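PDB 5JWC: NADH dehydrogenase, putative from Plasmodium falciparum, which probably oxidises NADH and passes the electrons through its FAD to ubiquinone, as a single-polypeptide type II NADH dehydrogenase of the malaria parasite. Local coordinates for residues Lys174-Asn179 / Ile217-Ile222; Val203-Ala208 / Glu251-Leu256; Asn356-Ile361 / Glu370-Lys375. All blocks are in the same frame, centred on the assembly; numbering follows the deposited sequence.

Contact 1 (Lys174-Asn179 / Ile217-Ile222); sequences KCTLPN and INYKDI
The type I beta turn Lys174-Leu177, which closes helix 158-174, brings Cys175 and Thr176 against Tyr219 and Ile222, in the segment that follows helix 198-218. Tyr219 is the first residue to leave helical backbone angles there (phi/psi -133°/49°), and its carbonyl accepts the amide of Ile222. Thr176 OG1 comes to the rim of the Tyr219 ring, in the ring plane, 3.5 Å from Tyr219 CD1. The hydroxyl is hydrogen-bonded to the carbonyl of Leu172, one turn back, while Tyr219 OH bonds to Glu173 OE1, so both polar ends are tied to helix 158-174. That helix and helix 198-218 belong to the part of the pyridine nucleotide-disulphide oxidoreductase fold built round a five-stranded parallel sheet, and the contact joins the chain just beyond their C-terminal ends. Ile222 CG1 is flanked by its own backbone N and C (chi1 61°), which extends CD1 to within 4.1 Å of Cys175 CB and 3.9 Å of Thr176 OG1. The Ile222 CG2 methyl packs on a backbone carbonyl, 3.4 Å from Cys175 O. Arg87 of the second subunit packs on both Thr176 and Tyr219, and Lys174 NZ forms a salt bridge with Glu121 of that subunit.

Contact 2 (Val203-Ala208 / Glu251-Leu256); sequences VTAEFA and ENFHNL
Thr204 and Ala205 approach the Phe253 ring obliquely. Its far end does the touching, with CE2 of Phe253 3.8 Å from Thr204 CG2. CZ of Phe253 is 4.2 Å from Ala205 N. On the neighbouring ring atom, CE1 of Phe253 is 4.2 Å from Ala205 CB. The ring thus spans two successive residues of the facing helix, with Ile230, Leu237 and Ile258 also packing against it. The Phe207 ring takes no part in the contact with 251-256; Val203 CG1 lies at its edge, in plane, and Phe168 stacks with it edge-to-face. With Phe253 CG anti to its own carbonyl carbon (chi1 -83°) the ring reaches Thr204 and Ala205, and chi2 of 18° turns it far from the usual perpendicular setting. Ala205 and Phe253 have the nearest CA atoms, 7.8 Å apart. One turn further on, Ala208 CB approaches Leu256 CD1 at 4.5 Å. Thr204 CG2, anti to its backbone N, and Thr204 CB lie against the ring, while OG1 bonds to the carbonyl of Gly200 in its own helix. Thr204 and Phe253 both rest on Ile230 of strand 227-232. Helices 198-218 and 243-255 flank that strand in sequence and pack side by side on the parallel sheet, as in successive beta-alpha-beta units of a Rossmann-type nucleotide-binding domain.

Contact 3 (Asn356-Ile361 / Glu370-Lys375); sequences NEIIKI and EALKLK
Ile358 and Leu372 join two consecutive short helices, 355-361 and 369-374, of the helical insertion domain of PfNDH2. The evidence for a common register is a pair of close CA-CA approaches three residues apart on both segments: 8.5 Å for Ile358 CA to Leu372 CA, then 7.9 Å for Ile361 CA to Lys375 CA. At the first level the contact is one methyl against another, Ile358 CG2 to Leu372 CD1 at 4.2 Å. Leu372 achieves it by swinging CG fully anti to its backbone nitrogen (chi1 -180°), which carries CD1 across to the isoleucine although the side chain does not set out in that direction. Ile358 offers its short branch, with Leu379, Phe406 and Leu410 packing round its side chain as well; Leu379 also touches Leu372 and Ile361, so helix 376-380 covers the same apolar patch. At the second level Lys375, the N-cap residue of helix 376-380, uses the aliphatic part of its chain. Its CG comes within 4.3 Å of Ile361 CG2, at the end of helix 355-361. The lysine is not extended: the bend at chi2 (-58°) brings Lys375 CE over to 3.9 Å from the carbonyl O of Ile361. A second bend at chi4 (-87°) turns the amino group away, so that Lys375 NZ stays 5.1 Å from that Ile361 O, too far for a hydrogen bond.

In the fold
Contacts 1 and 2 cross along the chain, their segments alternating, without touching, and share helix 198-218: contact 2 uses its N-terminal half and contact 1 its C-terminal end, with centres about 22 Å apart and nearest atoms about 10 Å. Contact 2 lies closer to a bound RYL-552, about 7 Å from the side chain of Ala205, and Glu206 of the same segment lines that pocket; the Tyr219 side chain of contact 1 is about 12 Å from a bound inhibitor. FAD is about 12 Å from the side chain of Thr204. Contact 3 stands apart in the helical insertion, centred about 52 Å from contact 2 and about 71 Å from contact 1, across the chain's centre from the latter.

Contact 1 (Lys174-Asn179 / Ile217-Ile222)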
ATOM      1  N   LYS A 174     -11.841  -3.944  16.080  1.00 33.77           N
ATOM      2  CA  LYS A 174     -11.764  -4.089  17.526  1.00 30.55           C
ATOM      3  C   LYS A 174     -13.142  -3.989  18.178  1.00 37.49           C
ATOM      4  O   LYS A 174     -13.457  -4.752  19.096  1.00 37.53           O
ATOM      5  CB  LYS A 174     -10.821  -3.039  18.105  1.00 38.06           C
ATOM      6  CG  LYS A 174     -10.703  -3.077  19.609  1.00 40.05           C
ATOM      7  CD  LYS A 174      -9.774  -1.984  20.111  1.00 48.91           C
ATOM      8  CE  LYS A 174      -9.633  -2.031  21.635  1.00 61.94           C
ATOM      9  NZ  LYS A 174      -8.623  -1.058  22.152  1.00 68.19           N
ATOM     10  N   CYS A 175     -13.979  -3.082  17.678  1.00 35.85           N
ATOM     11  CA  CYS A 175     -15.315  -2.867  18.242  1.00 37.36           C
ATOM     12  C   CYS A 175     -16.365  -3.879  17.797  1.00 40.99           C
ATOM     13  O   CYS A 175     -17.510  -3.809  18.231  1.00 39.71           O
ATOM     14  CB  CYS A 175     -15.821  -1.462  17.887  1.00 34.97           C
ATOM     15  SG  CYS A 175     -14.902  -0.183  18.735  1.00 33.31           S
ATOM     16  N   THR A 176     -15.983  -4.811  16.932  1.00 35.74           N
ATOM     17  CA  THR A 176     -16.885  -5.877  16.524  1.00 36.19           C
ATOM     18  C   THR A 176     -16.701  -7.094  17.463  1.00 36.50           C
ATOM     19  O   THR A 176     -17.503  -8.016  17.455  1.00 35.09           O
ATOM     20  CB  THR A 176     -16.644  -6.245  15.031  1.00 36.91           C
ATOM     21  OG1 THR A 176     -16.946  -5.093  14.228  1.00 34.70           O
ATOM     22  CG2 THR A 176     -17.547  -7.378  14.565  1.00 41.68           C
ATOM     23  N   LEU A 177     -15.657  -7.069  18.287  1.00 32.23           N
ATOM     24  CA  LEU A 177     -15.399  -8.157  19.237  1.00 37.74           C
ATOM     25  C   LEU A 177     -16.416  -8.192  20.387  1.00 43.68           C
ATOM     26  O   LEU A 177     -16.974  -7.160  20.755  1.00 41.13           O
ATOM     27  CB  LEU A 177     -13.992  -8.041  19.793  1.00 32.27           C
ATOM     28  CG  LEU A 177     -12.915  -8.067  18.708  1.00 36.60           C
ATOM     29  CD1 LEU A 177     -11.521  -7.996  19.338  1.00 34.58           C
ATOM     30  CD2 LEU A 177     -13.072  -9.310  17.818  1.00 35.84           C
ATOM     31  N   PRO A 178     -16.661  -9.386  20.958  1.00 46.27           N
ATOM     32  CA  PRO A 178     -17.729  -9.496  21.969  1.00 45.06           C
ATOM     33  C   PRO A 178     -17.329  -8.959  23.349  1.00 44.81           C
ATOM     34  O   PRO A 178     -18.186  -8.734  24.211  1.00 51.13           O
ATOM     35  CB  PRO A 178     -17.992 -11.007  22.024  1.00 45.21           C
ATOM     36  CG  PRO A 178     -16.672 -11.630  21.665  1.00 43.74           C
ATOM     37  CD  PRO A 178     -16.055 -10.696  20.641  1.00 42.08           C
ATOM     38  N   ASN A 179     -16.034  -8.748  23.539  1.00 42.73           N
ATOM     39  CA  ASN A 179     -15.465  -8.363  24.822  1.00 51.69           C
ATOM     40  C   ASN A 179     -15.440  -6.856  25.136  1.00 56.50           C
ATOM     41  O   ASN A 179     -14.574  -6.400  25.882  1.00 56.54           O
ATOM     42  CB  ASN A 179     -14.030  -8.916  24.916  1.00 57.40           C
ATOM     43  CG  ASN A 179     -13.108  -8.404  23.781  1.00 58.00           C
ATOM     44  OD1 ASN A 179     -13.362  -7.367  23.164  1.00 53.95           O
ATOM     45  ND2 ASN A 179     -12.023  -9.131  23.528  1.00 51.16           N
ATOM     46  N   ILE A 217     -22.673  -0.575   5.645  1.00 36.20           N
ATOM     47  CA  ILE A 217     -22.969  -1.863   5.029  1.00 35.06           C
ATOM     48  C   ILE A 217     -22.195  -3.011   5.672  1.00 41.15           C
ATOM     49  O   ILE A 217     -22.779  -4.046   6.010  1.00 39.05           O
ATOM     50  CB  ILE A 217     -22.675  -1.803   3.517  1.00 37.86           C
ATOM     51  CG1 ILE A 217     -23.707  -0.902   2.837  1.00 40.75           C
ATOM     52  CG2 ILE A 217     -22.688  -3.189   2.889  1.00 44.08           C
ATOM     53  CD1 ILE A 217     -23.363  -0.557   1.403  1.00 41.73           C
ATOM     54  N   ASN A 218     -20.893  -2.831   5.882  1.00 36.19           N
ATOM     55  CA  ASN A 218     -20.071  -3.923   6.403  1.00 32.78           C
ATOM     56  C   ASN A 218     -20.012  -4.064   7.928  1.00 34.43           C
ATOM     57  O   ASN A 218     -19.593  -5.097   8.441  1.00 34.94           O
ATOM     58  CB  ASN A 218     -18.657  -3.790   5.847  1.00 32.36           C
ATOM     59  CG  ASN A 218     -18.591  -4.132   4.385  1.00 35.92           C
ATOM     60  OD1 ASN A 218     -18.399  -5.288   4.025  1.00 40.90           O
ATOM     61  ND2 ASN A 218     -18.759  -3.131   3.528  1.00 36.94           N
ATOM     62  N   TYR A 219     -20.397  -3.025   8.659  1.00 33.99           N
ATOM     63  CA  TYR A 219     -20.328  -3.072  10.117  1.00 33.09           C
ATOM     64  C   TYR A 219     -21.630  -2.566  10.710  1.00 36.11           C
ATOM     65  O   TYR A 219     -21.625  -1.718  11.607  1.00 32.65           O
ATOM     66  CB  TYR A 219     -19.152  -2.238  10.645  1.00 31.29           C
ATOM     67  CG  TYR A 219     -17.785  -2.723  10.211  1.00 33.43           C
ATOM     68  CD1 TYR A 219     -17.019  -3.540  11.047  1.00 31.13           C
ATOM     69  CD2 TYR A 219     -17.252  -2.358   8.977  1.00 30.53           C
ATOM     70  CE1 TYR A 219     -15.768  -3.986  10.665  1.00 31.67           C
ATOM     71  CE2 TYR A 219     -15.981  -2.810   8.575  1.00 31.36           C
ATOM     72  CZ  TYR A 219     -15.253  -3.618   9.428  1.00 33.96           C
ATOM     73  OH  TYR A 219     -14.013  -4.076   9.062  1.00 32.59           O
ATOM     74  N   LYS A 220     -22.750  -3.082  10.210  1.00 39.58           N
ATOM     75  CA  LYS A 220     -24.051  -2.524  10.586  1.00 42.29           C
ATOM     76  C   LYS A 220     -24.293  -2.494  12.100  1.00 39.48           C
ATOM     77  O   LYS A 220     -24.889  -1.549  12.610  1.00 45.28           O
ATOM     78  CB  LYS A 220     -25.176  -3.285   9.898  1.00 43.54           C
ATOM     79  CG  LYS A 220     -26.524  -2.618  10.085  1.00 53.22           C
ATOM     80  CD  LYS A 220     -27.658  -3.405   9.452  1.00 56.70           C
ATOM     81  CE  LYS A 220     -28.995  -2.765   9.804  1.00 61.94           C
ATOM     82  NZ  LYS A 220     -30.132  -3.433   9.113  1.00 66.57           N
ATOM     83  N   ASP A 221     -23.789  -3.490  12.820  1.00 43.85           N
ATOM     84  CA  ASP A 221     -24.042  -3.596  14.262  1.00 47.56           C
ATOM     85  C   ASP A 221     -23.364  -2.522  15.113  1.00 47.47           C
ATOM     86  O   ASP A 221     -23.754  -2.324  16.259  1.00 41.68           O
ATOM     87  CB  ASP A 221     -23.616  -4.976  14.772  1.00 50.52           C
ATOM     88  CG  ASP A 221     -24.596  -6.076  14.369  1.00 64.66           C
ATOM     89  OD1 ASP A 221     -24.169  -7.253  14.263  1.00 73.04           O
ATOM     90  OD2 ASP A 221     -25.793  -5.762  14.159  1.00 66.05           O
ATOM     91  N   ILE A 222     -22.348  -1.845  14.576  1.00 39.87           N
ATOM     92  CA  ILE A 222     -21.677  -0.800  15.344  1.00 34.92           C
ATOM     93  C   ILE A 222     -21.828   0.570  14.696  1.00 35.49           C
ATOM     94  O   ILE A 222     -21.331   1.556  15.229  1.00 37.61           O
ATOM     95  CB  ILE A 222     -20.165  -1.086  15.549  1.00 38.64           C
ATOM     96  CG1 ILE A 222     -19.433  -1.178  14.204  1.00 37.60           C
ATOM     97  CG2 ILE A 222     -19.947  -2.353  16.390  1.00 39.66           C
ATOM     98  CD1 ILE A 222     -17.917  -1.326  14.361  1.00 34.35           C
TER

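Contact 2 (Val203-Ala208 / Glu251-Leu256)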
ATOM      1  N   VAL A 203     -11.131  15.928   5.213  1.00 24.03           N
ATOM      2  CA  VAL A 203     -10.943  14.664   5.930  1.00 27.03           C
ATOM      3  C   VAL A 203     -12.231  14.250   6.628  1.00 25.95           C
ATOM      4  O   VAL A 203     -12.628  13.095   6.571  1.00 26.92           O
ATOM      5  CB  VAL A 203      -9.798  14.759   6.962  1.00 26.20           C
ATOM      6  CG1 VAL A 203      -9.780  13.518   7.892  1.00 26.10           C
ATOM      7  CG2 VAL A 203      -8.462  14.945   6.238  1.00 26.26           C
ATOM      8  N   THR A 204     -12.889  15.209   7.277  1.00 27.53           N
ATOM      9  CA  THR A 204     -14.149  14.940   7.965  1.00 27.68           C
ATOM     10  C   THR A 204     -15.219  14.456   6.971  1.00 27.88           C
ATOM     11  O   THR A 204     -15.915  13.477   7.224  1.00 29.12           O
ATOM     12  CB  THR A 204     -14.644  16.213   8.733  1.00 29.08           C
ATOM     13  OG1 THR A 204     -13.647  16.621   9.683  1.00 26.22           O
ATOM     14  CG2 THR A 204     -15.947  15.939   9.477  1.00 28.36           C
ATOM     15  N   ALA A 205     -15.344  15.145   5.841  1.00 29.03           N
ATOM     16  CA  ALA A 205     -16.344  14.812   4.824  1.00 27.33           C
ATOM     17  C   ALA A 205     -16.122  13.401   4.255  1.00 29.52           C
ATOM     18  O   ALA A 205     -17.066  12.648   4.034  1.00 28.04           O
ATOM     19  CB  ALA A 205     -16.311  15.861   3.681  1.00 24.39           C
ATOM     20  N   GLU A 206     -14.860  13.066   4.005  1.00 28.01           N
ATOM     21  CA  GLU A 206     -14.507  11.770   3.428  1.00 29.90           C
ATOM     22  C   GLU A 206     -14.826  10.625   4.374  1.00 28.85           C
ATOM     23  O   GLU A 206     -15.370   9.606   3.951  1.00 30.89           O
ATOM     24  CB  GLU A 206     -13.021  11.752   3.061  1.00 29.69           C
ATOM     25  CG  GLU A 206     -12.720  12.503   1.760  1.00 32.38           C
ATOM     26  CD  GLU A 206     -13.290  11.780   0.548  1.00 38.23           C
ATOM     27  OE1 GLU A 206     -13.487  12.432  -0.499  1.00 42.46           O
ATOM     28  OE2 GLU A 206     -13.529  10.550   0.641  1.00 39.73           O
ATOM     29  N   PHE A 207     -14.475  10.788   5.645  1.00 24.73           N
ATOM     30  CA  PHE A 207     -14.876   9.823   6.657  1.00 30.24           C
ATOM     31  C   PHE A 207     -16.388   9.727   6.815  1.00 31.62           C
ATOM     32  O   PHE A 207     -16.908   8.625   6.981  1.00 30.03           O
ATOM     33  CB  PHE A 207     -14.225  10.140   7.999  1.00 28.50           C
ATOM     34  CG  PHE A 207     -12.879   9.501   8.146  1.00 37.72           C
ATOM     35  CD1 PHE A 207     -12.762   8.121   8.101  1.00 39.90           C
ATOM     36  CD2 PHE A 207     -11.729  10.269   8.260  1.00 33.99           C
ATOM     37  CE1 PHE A 207     -11.510   7.503   8.213  1.00 44.59           C
ATOM     38  CE2 PHE A 207     -10.494   9.674   8.374  1.00 37.19           C
ATOM     39  CZ  PHE A 207     -10.377   8.283   8.355  1.00 40.82           C
ATOM     40  N   ALA A 208     -17.095  10.859   6.745  1.00 30.20           N
ATOM     41  CA  ALA A 208     -18.552  10.821   6.869  1.00 31.17           C
ATOM     42  C   ALA A 208     -19.156   9.994   5.744  1.00 30.29           C
ATOM     43  O   ALA A 208     -20.059   9.189   5.988  1.00 30.79           O
ATOM     44  CB  ALA A 208     -19.152  12.246   6.879  1.00 33.12           C
ATOM     45  N   GLU A 251     -23.897  23.696   7.483  1.00 34.22           N
ATOM     46  CA  GLU A 251     -25.217  23.128   7.292  1.00 37.21           C
ATOM     47  C   GLU A 251     -25.153  21.717   6.708  1.00 38.61           C
ATOM     48  O   GLU A 251     -25.907  20.831   7.120  1.00 35.07           O
ATOM     49  CB  GLU A 251     -26.029  24.062   6.409  1.00 43.46           C
ATOM     50  CG  GLU A 251     -27.316  23.519   5.862  1.00 50.20           C
ATOM     51  CD  GLU A 251     -27.964  24.534   4.934  1.00 62.33           C
ATOM     52  OE1 GLU A 251     -28.365  24.162   3.802  1.00 60.67           O
ATOM     53  OE2 GLU A 251     -28.034  25.722   5.343  1.00 67.96           O
ATOM     54  N   ASN A 252     -24.259  21.505   5.747  1.00 37.06           N
ATOM     55  CA  ASN A 252     -24.107  20.176   5.177  1.00 33.30           C
ATOM     56  C   ASN A 252     -23.611  19.209   6.271  1.00 35.02           C
ATOM     57  O   ASN A 252     -24.095  18.084   6.380  1.00 33.93           O
ATOM     58  CB  ASN A 252     -23.155  20.202   3.979  1.00 34.36           C
ATOM     59  CG  ASN A 252     -23.357  19.023   3.048  1.00 36.72           C
ATOM     60  OD1 ASN A 252     -24.493  18.652   2.748  1.00 37.10           O
ATOM     61  ND2 ASN A 252     -22.255  18.410   2.601  1.00 31.72           N
ATOM     62  N   PHE A 253     -22.670  19.666   7.100  1.00 33.03           N
ATOM     63  CA  PHE A 253     -22.141  18.837   8.183  1.00 32.52           C
ATOM     64  C   PHE A 253     -23.238  18.510   9.216  1.00 37.17           C
ATOM     65  O   PHE A 253     -23.372  17.358   9.618  1.00 35.77           O
ATOM     66  CB  PHE A 253     -20.929  19.510   8.860  1.00 29.37           C
ATOM     67  CG  PHE A 253     -19.604  19.279   8.133  1.00 31.56           C
ATOM     68  CD1 PHE A 253     -19.579  18.854   6.805  1.00 29.85           C
ATOM     69  CD2 PHE A 253     -18.398  19.459   8.790  1.00 27.93           C
ATOM     70  CE1 PHE A 253     -18.360  18.619   6.140  1.00 29.08           C
ATOM     71  CE2 PHE A 253     -17.166  19.230   8.138  1.00 27.67           C
ATOM     72  CZ  PHE A 253     -17.156  18.808   6.811  1.00 28.22           C
ATOM     73  N   HIS A 254     -24.019  19.510   9.632  1.00 37.00           N
ATOM     74  CA  HIS A 254     -25.200  19.259  10.486  1.00 36.84           C
ATOM     75  C   HIS A 254     -26.105  18.191   9.906  1.00 37.80           C
ATOM     76  O   HIS A 254     -26.451  17.220  10.579  1.00 40.44           O
ATOM     77  CB  HIS A 254     -26.015  20.537  10.694  1.00 37.50           C
ATOM     78  CG  HIS A 254     -25.387  21.520  11.604  1.00 37.75           C
ATOM     79  ND1 HIS A 254     -24.420  21.154  12.553  1.00 43.80           N
ATOM     80  CD2 HIS A 254     -25.529  22.850  11.757  1.00 39.90           C
ATOM     81  CE1 HIS A 254     -24.031  22.204  13.209  1.00 45.22           C
ATOM     82  NE2 HIS A 254     -24.694  23.278  12.745  1.00 45.19           N
ATOM     83  N   ASN A 255     -26.477  18.363   8.642  1.00 39.94           N
ATOM     84  CA  ASN A 255     -27.337  17.399   7.971  1.00 39.54           C
ATOM     85  C   ASN A 255     -26.721  16.002   7.932  1.00 44.93           C
ATOM     86  O   ASN A 255     -27.446  15.013   7.861  1.00 43.80           O
ATOM     87  CB  ASN A 255     -27.669  17.871   6.550  1.00 44.20           C
ATOM     88  CG  ASN A 255     -28.467  19.194   6.529  1.00 56.65           C
ATOM     89  OD1 ASN A 255     -28.813  19.756   7.580  1.00 52.41           O
ATOM     90  ND2 ASN A 255     -28.737  19.702   5.322  1.00 52.82           N
ATOM     91  N   LEU A 256     -25.390  15.911   7.998  1.00 40.70           N
ATOM     92  CA  LEU A 256     -24.734  14.602   8.044  1.00 39.11           C
ATOM     93  C   LEU A 256     -24.498  14.140   9.487  1.00 39.04           C
ATOM     94  O   LEU A 256     -23.911  13.082   9.719  1.00 38.80           O
ATOM     95  CB  LEU A 256     -23.394  14.627   7.303  1.00 36.90           C
ATOM     96  CG  LEU A 256     -23.478  14.605   5.779  1.00 42.71           C
ATOM     97  CD1 LEU A 256     -22.188  15.122   5.158  1.00 38.30           C
ATOM     98  CD2 LEU A 256     -23.818  13.188   5.283  1.00 46.02           C
TER

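Contact 3 (Asn356-Ile361 / Glu370-Lys375)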
ATOM      1  N   ASN A 356      12.375  59.129  -5.524  1.00 49.34           N
ATOM      2  CA  ASN A 356      12.757  60.054  -6.590  1.00 49.06           C
ATOM      3  C   ASN A 356      12.790  59.426  -7.967  1.00 49.79           C
ATOM      4  O   ASN A 356      12.374  60.047  -8.951  1.00 50.25           O
ATOM      5  CB  ASN A 356      14.108  60.685  -6.287  1.00 53.39           C
ATOM      6  CG  ASN A 356      14.084  61.484  -5.003  1.00 60.34           C
ATOM      7  OD1 ASN A 356      13.105  62.177  -4.712  1.00 55.33           O
ATOM      8  ND2 ASN A 356      15.159  61.392  -4.226  1.00 63.32           N
ATOM      9  N   GLU A 357      13.274  58.192  -8.043  1.00 50.47           N
ATOM     10  CA  GLU A 357      13.293  57.490  -9.324  1.00 48.38           C
ATOM     11  C   GLU A 357      11.887  57.300  -9.864  1.00 46.20           C
ATOM     12  O   GLU A 357      11.632  57.466 -11.057  1.00 48.55           O
ATOM     13  CB  GLU A 357      13.983  56.140  -9.181  1.00 49.29           C
ATOM     14  CG  GLU A 357      15.447  56.260  -8.852  1.00 58.76           C
ATOM     15  CD  GLU A 357      16.061  54.934  -8.470  1.00 67.30           C
ATOM     16  OE1 GLU A 357      15.967  53.981  -9.277  1.00 68.71           O
ATOM     17  OE2 GLU A 357      16.636  54.848  -7.361  1.00 69.99           O
ATOM     18  N   ILE A 358      10.970  56.927  -8.977  1.00 48.15           N
ATOM     19  CA  ILE A 358       9.591  56.698  -9.384  1.00 46.40           C
ATOM     20  C   ILE A 358       8.930  58.007  -9.811  1.00 43.68           C
ATOM     21  O   ILE A 358       8.207  58.051 -10.801  1.00 50.03           O
ATOM     22  CB  ILE A 358       8.792  56.012  -8.264  1.00 47.71           C
ATOM     23  CG1 ILE A 358       9.305  54.578  -8.096  1.00 44.60           C
ATOM     24  CG2 ILE A 358       7.311  55.981  -8.599  1.00 42.92           C
ATOM     25  CD1 ILE A 358       8.847  53.917  -6.849  1.00 43.23           C
ATOM     26  N   ILE A 359       9.179  59.073  -9.061  1.00 45.40           N
ATOM     27  CA  ILE A 359       8.656  60.391  -9.427  1.00 49.53           C
ATOM     28  C   ILE A 359       9.041  60.772 -10.861  1.00 51.00           C
ATOM     29  O   ILE A 359       8.185  61.165 -11.652  1.00 49.63           O
ATOM     30  CB  ILE A 359       9.134  61.472  -8.442  1.00 54.07           C
ATOM     31  CG1 ILE A 359       8.396  61.306  -7.111  1.00 47.14           C
ATOM     32  CG2 ILE A 359       8.873  62.870  -8.998  1.00 53.27           C
ATOM     33  CD1 ILE A 359       9.059  61.982  -5.939  1.00 46.41           C
ATOM     34  N   LYS A 360      10.323  60.634 -11.196  1.00 54.10           N
ATOM     35  CA  LYS A 360      10.799  60.909 -12.559  1.00 56.16           C
ATOM     36  C   LYS A 360      10.067  60.064 -13.598  1.00 54.26           C
ATOM     37  O   LYS A 360       9.692  60.565 -14.652  1.00 59.71           O
ATOM     38  CB  LYS A 360      12.308  60.676 -12.649  1.00 58.03           C
ATOM     39  CG  LYS A 360      13.118  61.544 -11.695  1.00 61.78           C
ATOM     40  CD  LYS A 360      14.615  61.451 -11.967  1.00 67.17           C
ATOM     41  CE  LYS A 360      15.410  61.911 -10.743  1.00 70.69           C
ATOM     42  NZ  LYS A 360      16.879  61.746 -10.940  1.00 75.86           N
ATOM     43  N   ILE A 361       9.869  58.782 -13.299  1.00 55.11           N
ATOM     44  CA  ILE A 361       9.162  57.869 -14.197  1.00 53.88           C
ATOM     45  C   ILE A 361       7.724  58.331 -14.497  1.00 56.80           C
ATOM     46  O   ILE A 361       7.222  58.183 -15.616  1.00 56.56           O
ATOM     47  CB  ILE A 361       9.134  56.438 -13.600  1.00 56.55           C
ATOM     48  CG1 ILE A 361      10.546  55.849 -13.571  1.00 53.82           C
ATOM     49  CG2 ILE A 361       8.209  55.526 -14.390  1.00 49.04           C
ATOM     50  CD1 ILE A 361      10.622  54.507 -12.888  1.00 54.80           C
ATOM     51  N   GLU A 370      -3.501  58.076  -9.329  1.00 49.96           N
ATOM     52  CA  GLU A 370      -3.891  57.691 -10.677  1.00 52.97           C
ATOM     53  C   GLU A 370      -2.697  57.732 -11.621  1.00 54.63           C
ATOM     54  O   GLU A 370      -2.592  56.918 -12.542  1.00 55.22           O
ATOM     55  CB  GLU A 370      -5.005  58.589 -11.205  1.00 56.98           C
ATOM     56  CG  GLU A 370      -5.713  57.995 -12.405  1.00 59.86           C
ATOM     57  CD  GLU A 370      -6.330  56.639 -12.094  1.00 67.09           C
ATOM     58  OE1 GLU A 370      -6.322  55.772 -12.995  1.00 63.99           O
ATOM     59  OE2 GLU A 370      -6.811  56.437 -10.950  1.00 65.84           O
ATOM     60  N   ALA A 371      -1.803  58.685 -11.388  1.00 51.62           N
ATOM     61  CA  ALA A 371      -0.573  58.783 -12.161  1.00 50.90           C
ATOM     62  C   ALA A 371       0.274  57.529 -11.936  1.00 50.17           C
ATOM     63  O   ALA A 371       0.785  56.944 -12.885  1.00 49.78           O
ATOM     64  CB  ALA A 371       0.200  60.038 -11.787  1.00 46.13           C
ATOM     65  N   LEU A 372       0.420  57.131 -10.676  1.00 45.91           N
ATOM     66  CA  LEU A 372       1.145  55.911 -10.335  1.00 47.91           C
ATOM     67  C   LEU A 372       0.500  54.702 -11.013  1.00 49.19           C
ATOM     68  O   LEU A 372       1.189  53.872 -11.594  1.00 48.41           O
ATOM     69  CB  LEU A 372       1.190  55.712  -8.825  1.00 42.30           C
ATOM     70  CG  LEU A 372       1.919  54.488  -8.269  1.00 43.19           C
ATOM     71  CD1 LEU A 372       3.402  54.490  -8.657  1.00 42.50           C
ATOM     72  CD2 LEU A 372       1.756  54.418  -6.751  1.00 38.04           C
ATOM     73  N   LYS A 373      -0.825  54.614 -10.960  1.00 47.14           N
ATOM     74  CA  LYS A 373      -1.518  53.466 -11.541  1.00 48.74           C
ATOM     75  C   LYS A 373      -1.344  53.410 -13.056  1.00 52.34           C
ATOM     76  O   LYS A 373      -1.445  52.341 -13.657  1.00 53.26           O
ATOM     77  CB  LYS A 373      -3.006  53.488 -11.182  1.00 48.77           C
ATOM     78  CG  LYS A 373      -3.703  52.164 -11.424  1.00 45.37           C
ATOM     79  CD  LYS A 373      -5.219  52.300 -11.367  1.00 49.62           C
ATOM     80  CE  LYS A 373      -5.884  50.953 -11.630  1.00 56.00           C
ATOM     81  NZ  LYS A 373      -7.375  51.051 -11.681  1.00 62.67           N
ATOM     82  N   LEU A 374      -1.079  54.558 -13.671  1.00 47.70           N
ATOM     83  CA  LEU A 374      -0.859  54.602 -15.108  1.00 51.75           C
ATOM     84  C   LEU A 374       0.479  53.973 -15.513  1.00 52.47           C
ATOM     85  O   LEU A 374       0.607  53.489 -16.628  1.00 54.94           O
ATOM     86  CB  LEU A 374      -0.948  56.049 -15.614  1.00 53.73           C
ATOM     87  CG  LEU A 374      -2.383  56.537 -15.862  1.00 57.64           C
ATOM     88  CD1 LEU A 374      -2.438  58.023 -16.198  1.00 59.32           C
ATOM     89  CD2 LEU A 374      -3.018  55.728 -16.980  1.00 57.03           C
ATOM     90  N   LYS A 375       1.462  53.959 -14.615  1.00 51.35           N
ATOM     91  CA  LYS A 375       2.756  53.323 -14.904  1.00 53.96           C
ATOM     92  C   LYS A 375       2.861  51.970 -14.212  1.00 54.73           C
ATOM     93  O   LYS A 375       3.950  51.392 -14.071  1.00 50.03           O
ATOM     94  CB  LYS A 375       3.920  54.217 -14.466  1.00 53.96           C
ATOM     95  CG  LYS A 375       4.015  55.546 -15.219  1.00 61.19           C
ATOM     96  CD  LYS A 375       4.158  55.311 -16.718  1.00 59.98           C
ATOM     97  CE  LYS A 375       4.118  56.617 -17.489  1.00 62.17           C
ATOM     98  NZ  LYS A 375       2.719  57.015 -17.818  1.00 66.66           N
TER